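Local coordinates for uncharacterized protein VP1736 (Vibrio parahaemolyticus, PDB 3LXQ) that is of unknown function but carries a sulfatase-family domain of the alkaline phosphatase superfamily, an alpha/beta fold built round a mixed sheet, at residues 129-134 against 319-324; 125-130 against 387-392. One frame throughout, in Å; residues are numbered along the deposited sequence.

Contact 1: residues 129-134 against 319-324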
loop_
_atom_site.group_PDB
_atom_site.type_symbol
_atom_site.label_atom_id
_atom_site.label_comp_id
_atom_site.label_asym_id
_atom_site.label_seq_id
_atom_site.Cartn_x
_atom_site.Cartn_y
_atom_site.Cartn_z
ATOM N N THR A 129 -3.961 -2.107 5.309
ATOM C CA THR A 129 -4.113 -3.339 6.087
ATOM C C THR A 129 -3.487 -3.213 7.479
ATOM O O THR A 129 -3.784 -4.014 8.380
ATOM C CB THR A 129 -3.448 -4.522 5.381
ATOM O OG1 THR A 129 -2.069 -4.216 5.201
ATOM C CG2 THR A 129 -4.095 -4.806 4.013
ATOM N N GLY A 130 -2.626 -2.208 7.661
ATOM C CA GLY A 130 -1.959 -1.985 8.945
ATOM C C GLY A 130 -1.817 -0.554 9.427
ATOM O O GLY A 130 -2.417 0.378 8.858
ATOM N N THR A 131 -1.031 -0.402 10.504
ATOM C CA THR A 131 -0.742 0.887 11.124
ATOM C C THR A 131 0.733 1.274 11.079
ATOM O O THR A 131 1.091 2.390 11.471
ATOM C CB THR A 131 -1.184 0.919 12.593
ATOM O OG1 THR A 131 -0.463 -0.080 13.337
ATOM C CG2 THR A 131 -2.674 0.687 12.692
ATOM N N ARG A 132 1.582 0.371 10.589
ATOM C CA ARG A 132 3.024 0.603 10.605
ATOM C C ARG A 132 3.589 0.669 9.200
ATOM O O ARG A 132 3.052 0.072 8.278
ATOM C CB ARG A 132 3.746 -0.467 11.431
ATOM C CG ARG A 132 3.375 -0.460 12.941
ATOM C CD ARG A 132 3.817 -1.752 13.586
ATOM N NE ARG A 132 3.745 -1.713 15.048
ATOM C CZ ARG A 132 2.711 -2.141 15.770
ATOM N NH1 ARG A 132 1.621 -2.644 15.184
ATOM N NH2 ARG A 132 2.764 -2.065 17.090
ATOM N N SER A 133 4.663 1.437 9.059
ATOM C CA SER A 133 5.299 1.638 7.773
ATOM C C SER A 133 5.668 0.337 7.072
ATOM O O SER A 133 5.372 0.190 5.876
ATOM C CB SER A 133 6.513 2.560 7.928
ATOM O OG SER A 133 6.091 3.858 8.340
ATOM N N VAL A 134 6.291 -0.612 7.783
ATOM C CA VAL A 134 6.677 -1.868 7.138
ATOM C C VAL A 134 5.473 -2.651 6.609
ATOM O O VAL A 134 5.609 -3.354 5.618
ATOM C CB VAL A 134 7.600 -2.811 7.984
ATOM C CG1 VAL A 134 9.021 -2.258 8.064
ATOM C CG2 VAL A 134 7.035 -3.098 9.358
ATOM N N LYS A 319 -11.698 4.398 10.551
ATOM C CA LYS A 319 -11.359 5.725 10.035
ATOM C C LYS A 319 -9.852 5.896 9.938
ATOM O O LYS A 319 -9.349 6.556 9.027
ATOM C CB LYS A 319 -11.962 6.819 10.941
ATOM N N HIS A 320 -9.133 5.275 10.872
ATOM C CA HIS A 320 -7.682 5.400 10.936
ATOM C C HIS A 320 -6.903 4.381 10.110
ATOM O O HIS A 320 -5.696 4.259 10.252
ATOM C CB HIS A 320 -7.216 5.416 12.377
ATOM C CG HIS A 320 -7.646 6.638 13.116
ATOM N ND1 HIS A 320 -6.985 7.841 12.999
ATOM C CD2 HIS A 320 -8.687 6.857 13.956
ATOM C CE1 HIS A 320 -7.589 8.746 13.751
ATOM N NE2 HIS A 320 -8.620 8.172 14.347
ATOM N N PHE A 321 -7.605 3.662 9.243
ATOM C CA PHE A 321 -6.961 2.871 8.193
ATOM C C PHE A 321 -7.262 3.496 6.838
ATOM O O PHE A 321 -6.728 3.071 5.794
ATOM C CB PHE A 321 -7.431 1.415 8.266
ATOM C CG PHE A 321 -6.920 0.675 9.476
ATOM C CD1 PHE A 321 -7.547 0.808 10.715
ATOM C CD2 PHE A 321 -5.806 -0.142 9.378
ATOM C CE1 PHE A 321 -7.068 0.146 11.841
ATOM C CE2 PHE A 321 -5.322 -0.814 10.491
ATOM C CZ PHE A 321 -5.961 -0.677 11.726
ATOM N N HIS A 322 -8.116 4.517 6.857
ATOM C CA HIS A 322 -8.568 5.178 5.648
ATOM C C HIS A 322 -7.464 6.075 5.082
ATOM O O HIS A 322 -6.889 6.907 5.776
ATOM C CB HIS A 322 -9.877 5.926 5.915
ATOM C CG HIS A 322 -10.554 6.448 4.684
ATOM N ND1 HIS A 322 -11.367 7.562 4.705
ATOM C CD2 HIS A 322 -10.547 6.015 3.401
ATOM C CE1 HIS A 322 -11.832 7.791 3.491
ATOM N NE2 HIS A 322 -11.349 6.867 2.680
ATOM N N ILE A 323 -7.154 5.867 3.806
ATOM C CA ILE A 323 -5.973 6.458 3.200
ATOM C C ILE A 323 -6.298 6.905 1.785
ATOM O O ILE A 323 -7.212 6.372 1.162
ATOM C CB ILE A 323 -4.755 5.471 3.193
ATOM C CG1 ILE A 323 -5.124 4.101 2.607
ATOM C CG2 ILE A 323 -4.230 5.258 4.600
ATOM C CD1 ILE A 323 -3.910 3.290 2.113
ATOM N N PRO A 324 -5.570 7.913 1.282
ATOM C CA PRO A 324 -5.701 8.269 -0.126
ATOM C C PRO A 324 -5.002 7.252 -1.015
ATOM O O PRO A 324 -4.057 6.594 -0.588
ATOM C CB PRO A 324 -4.971 9.610 -0.211
ATOM C CG PRO A 324 -3.938 9.537 0.879
ATOM C CD PRO A 324 -4.602 8.773 1.984
HETATM O O HOH W 1 -3.623 3.047 9.151
#
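Phe321 reaches across to the turn at Gly130 and Thr131, and its ring supplies nearly everything that 319-324 offers to 129-134. The ring meets its neighbours at a slant, along the side formed by CD2, CE2 and CZ. Gly130 O lies 3.5 Å from Phe321 CD2, a van der Waals approach of a carbonyl to aromatic carbons. Further along, the methyl of Thr131 comes down obliquely, CG2 being 3.7 Å from Phe321 CZ. That methyl stands beside its own backbone N, opposite the carbonyl carbon, while OG1 takes the place between the two (chi1 61°); the apolar branch is thus the one given to the ring. The CA atoms of Gly130 and Phe321 are 7.0 Å apart, and a water lies between the main chains. It donates one hydrogen to Gly130 O at 2.9 Å and the other to His320 O at 2.6 Å. The water thereby links two backbone carbonyls, both acceptors, that cannot bond each other directly. Phe321 also packs on Met380 and Tyr382, and Thr131 touches Tyr382, so strand 377-382 borders the ring, while Tyr127 of strand 121-127 is a further neighbour of Phe321. The contact therefore joins the turn leading into helix 133-141 to the start of strand 322-328.

Contact 2: residues 125-130 against 387-392; sequences QMYATG and GYLTRD
Segments 125-130 and 387-392 come from different sheets and stay well apart: the CA atoms of Tyr127 and Leu389 are 9.6 Å from each other, and those of Gln125 and Arg391 10.7 Å. Side chains alone bridge this gap. Leu389, with CG opposite its backbone N (chi1 180°), extends toward Tyr127 and sets its CD2 methyl over one face of the phenol ring, 4.0 Å from Tyr127 CZ and displaced toward the rim. At the ring's edge, in its plane, Gln125 NE2 gives Tyr127 OH a weak hydrogen bond of 2.7 Å, bent to 126° at the hydrogen. Beside this pair the bent chains of Gln125 and Arg391 cross, Gln125 CG lying 3.8 Å from Arg391 NH1; the amide and guanidinium planes differ by 52°. Arg391 NE forms a salt bridge with Glu376, and Arg391 makes a cation-pi contact with Phe410. Between the segments the chemistry is thus van der Waals packing, a methyl over a ring face and a methylene beside a guanidinium nitrogen, so the two sheets meet here through light packing that sets little directional constraint, while Gln125 NE2 bonds within its own segment.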
loop_
_atom_site.group_PDB
_atom_site.type_symbol
_atom_site.label_atom_id
_atom_site.label_comp_id
_atom_site.label_asym_id
_atom_site.label_seq_id
_atom_site.Cartn_x
_atom_site.Cartn_y
_atom_site.Cartn_z
ATOM N N GLN A 125 -12.466 4.935 -1.056
ATOM C CA GLN A 125 -12.674 3.934 -0.014
ATOM C C GLN A 125 -11.508 2.944 0.089
ATOM O O GLN A 125 -11.729 1.748 0.200
ATOM C CB GLN A 125 -13.989 3.167 -0.243
ATOM C CG GLN A 125 -15.232 3.986 0.056
ATOM C CD GLN A 125 -15.315 4.425 1.509
ATOM O OE1 GLN A 125 -15.729 5.547 1.807
ATOM N NE2 GLN A 125 -14.942 3.537 2.420
HETATM N N MSE A 126 -10.291 3.483 0.073
HETATM C CA MSE A 126 -9.049 2.741 0.210
HETATM C C MSE A 126 -8.623 2.609 1.671
HETATM O O MSE A 126 -8.608 3.589 2.414
HETATM C CB MSE A 126 -7.935 3.449 -0.567
HETATM C CG MSE A 126 -6.597 2.723 -0.541
HETATM SE SE MSE A 126 -6.623 0.953 -1.363
HETATM C CE MSE A 126 -7.387 1.445 -3.088
ATOM N N TYR A 127 -8.269 1.389 2.069
ATOM C CA TYR A 127 -7.816 1.129 3.439
ATOM C C TYR A 127 -6.481 0.424 3.509
ATOM O O TYR A 127 -6.218 -0.525 2.759
ATOM C CB TYR A 127 -8.877 0.360 4.226
ATOM C CG TYR A 127 -10.137 1.164 4.385
ATOM C CD1 TYR A 127 -11.099 1.188 3.374
ATOM C CD2 TYR A 127 -10.355 1.933 5.524
ATOM C CE1 TYR A 127 -12.246 1.947 3.487
ATOM C CE2 TYR A 127 -11.514 2.691 5.654
ATOM C CZ TYR A 127 -12.459 2.690 4.632
ATOM O OH TYR A 127 -13.597 3.459 4.741
ATOM N N ALA A 128 -5.627 0.907 4.403
ATOM C CA ALA A 128 -4.390 0.214 4.723
ATOM C C ALA A 128 -4.760 -1.055 5.485
ATOM O O ALA A 128 -5.786 -1.091 6.160
ATOM C CB ALA A 128 -3.460 1.106 5.556
ATOM N N THR A 129 -3.961 -2.107 5.309
ATOM C CA THR A 129 -4.113 -3.339 6.087
ATOM C C THR A 129 -3.487 -3.213 7.479
ATOM O O THR A 129 -3.784 -4.014 8.380
ATOM C CB THR A 129 -3.448 -4.522 5.381
ATOM O OG1 THR A 129 -2.069 -4.216 5.201
ATOM C CG2 THR A 129 -4.095 -4.806 4.013
ATOM N N GLY A 130 -2.626 -2.208 7.661
ATOM C CA GLY A 130 -1.959 -1.985 8.945
ATOM C C GLY A 130 -1.817 -0.554 9.427
ATOM O O GLY A 130 -2.417 0.378 8.858
ATOM N N GLY A 387 -9.904 -6.699 11.558
ATOM C CA GLY A 387 -11.204 -6.258 11.080
ATOM C C GLY A 387 -11.444 -6.556 9.618
ATOM O O GLY A 387 -10.536 -6.454 8.791
ATOM N N TYR A 388 -12.674 -6.952 9.309
ATOM C CA TYR A 388 -13.096 -7.223 7.937
ATOM C C TYR A 388 -14.320 -6.359 7.627
ATOM O O TYR A 388 -15.429 -6.585 8.148
ATOM C CB TYR A 388 -13.396 -8.718 7.740
ATOM C CG TYR A 388 -13.346 -9.193 6.287
ATOM C CD1 TYR A 388 -12.149 -9.626 5.709
ATOM C CD2 TYR A 388 -14.505 -9.222 5.504
ATOM C CE1 TYR A 388 -12.110 -10.079 4.370
ATOM C CE2 TYR A 388 -14.479 -9.654 4.193
ATOM C CZ TYR A 388 -13.283 -10.079 3.631
ATOM O OH TYR A 388 -13.283 -10.503 2.340
ATOM N N LEU A 389 -14.084 -5.336 6.818
ATOM C CA LEU A 389 -15.099 -4.381 6.408
ATOM C C LEU A 389 -15.653 -4.741 5.028
ATOM O O LEU A 389 -14.888 -4.957 4.074
ATOM C CB LEU A 389 -14.521 -2.957 6.395
ATOM C CG LEU A 389 -15.457 -1.801 5.982
ATOM C CD1 LEU A 389 -16.512 -1.478 7.062
ATOM C CD2 LEU A 389 -14.680 -0.542 5.592
ATOM N N THR A 390 -16.978 -4.841 4.944
ATOM C CA THR A 390 -17.687 -4.960 3.665
ATOM C C THR A 390 -18.804 -3.911 3.620
ATOM O O THR A 390 -19.016 -3.184 4.586
ATOM C CB THR A 390 -18.306 -6.375 3.466
ATOM O OG1 THR A 390 -19.531 -6.457 4.195
ATOM C CG2 THR A 390 -17.360 -7.476 3.949
ATOM N N ARG A 391 -19.524 -3.831 2.507
ATOM C CA ARG A 391 -20.571 -2.820 2.368
ATOM C C ARG A 391 -21.740 -3.047 3.326
ATOM O O ARG A 391 -22.517 -2.132 3.593
ATOM C CB ARG A 391 -21.067 -2.767 0.926
ATOM C CG ARG A 391 -20.177 -1.975 -0.009
ATOM C CD ARG A 391 -20.219 -0.485 0.306
ATOM N NE ARG A 391 -19.304 0.270 -0.545
ATOM C CZ ARG A 391 -19.135 1.591 -0.494
ATOM N NH1 ARG A 391 -18.283 2.179 -1.322
ATOM N NH2 ARG A 391 -19.818 2.330 0.378
ATOM N N ASP A 392 -21.827 -4.263 3.864
ATOM C CA ASP A 392 -22.995 -4.706 4.624
ATOM C C ASP A 392 -22.734 -4.925 6.105
ATOM O O ASP A 392 -23.654 -4.870 6.924
ATOM C CB ASP A 392 -23.555 -5.980 3.993
ATOM C CG ASP A 392 -23.992 -5.758 2.570
ATOM O OD1 ASP A 392 -25.053 -5.135 2.363
ATOM O OD2 ASP A 392 -23.258 -6.181 1.657
#

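In the fold
Both contacts start from the same part of the chain, 125-134, where strand 121-127 gives way to the turn before helix 133-141; they share Thr129 and Gly130, and their centres lie about 10 Å apart. Strand 322-328 follows much later and pairs antiparallel with 121-127 in the mixed sheet, so the partners in contact 1 are joined to those in contact 2 by probable backbone bonds, Phe321 O to Ala128 N (2.8 Å) and Ile323 N to Met126 O (3.0 Å). Contact 2 turns instead to strand 385-390 of the five-stranded antiparallel sheet, later still, and brings that sheet against strand 121-127 of the mixed sheet. Contact 1 lies beside this junction, its Phe321 also packing on strand 377-382.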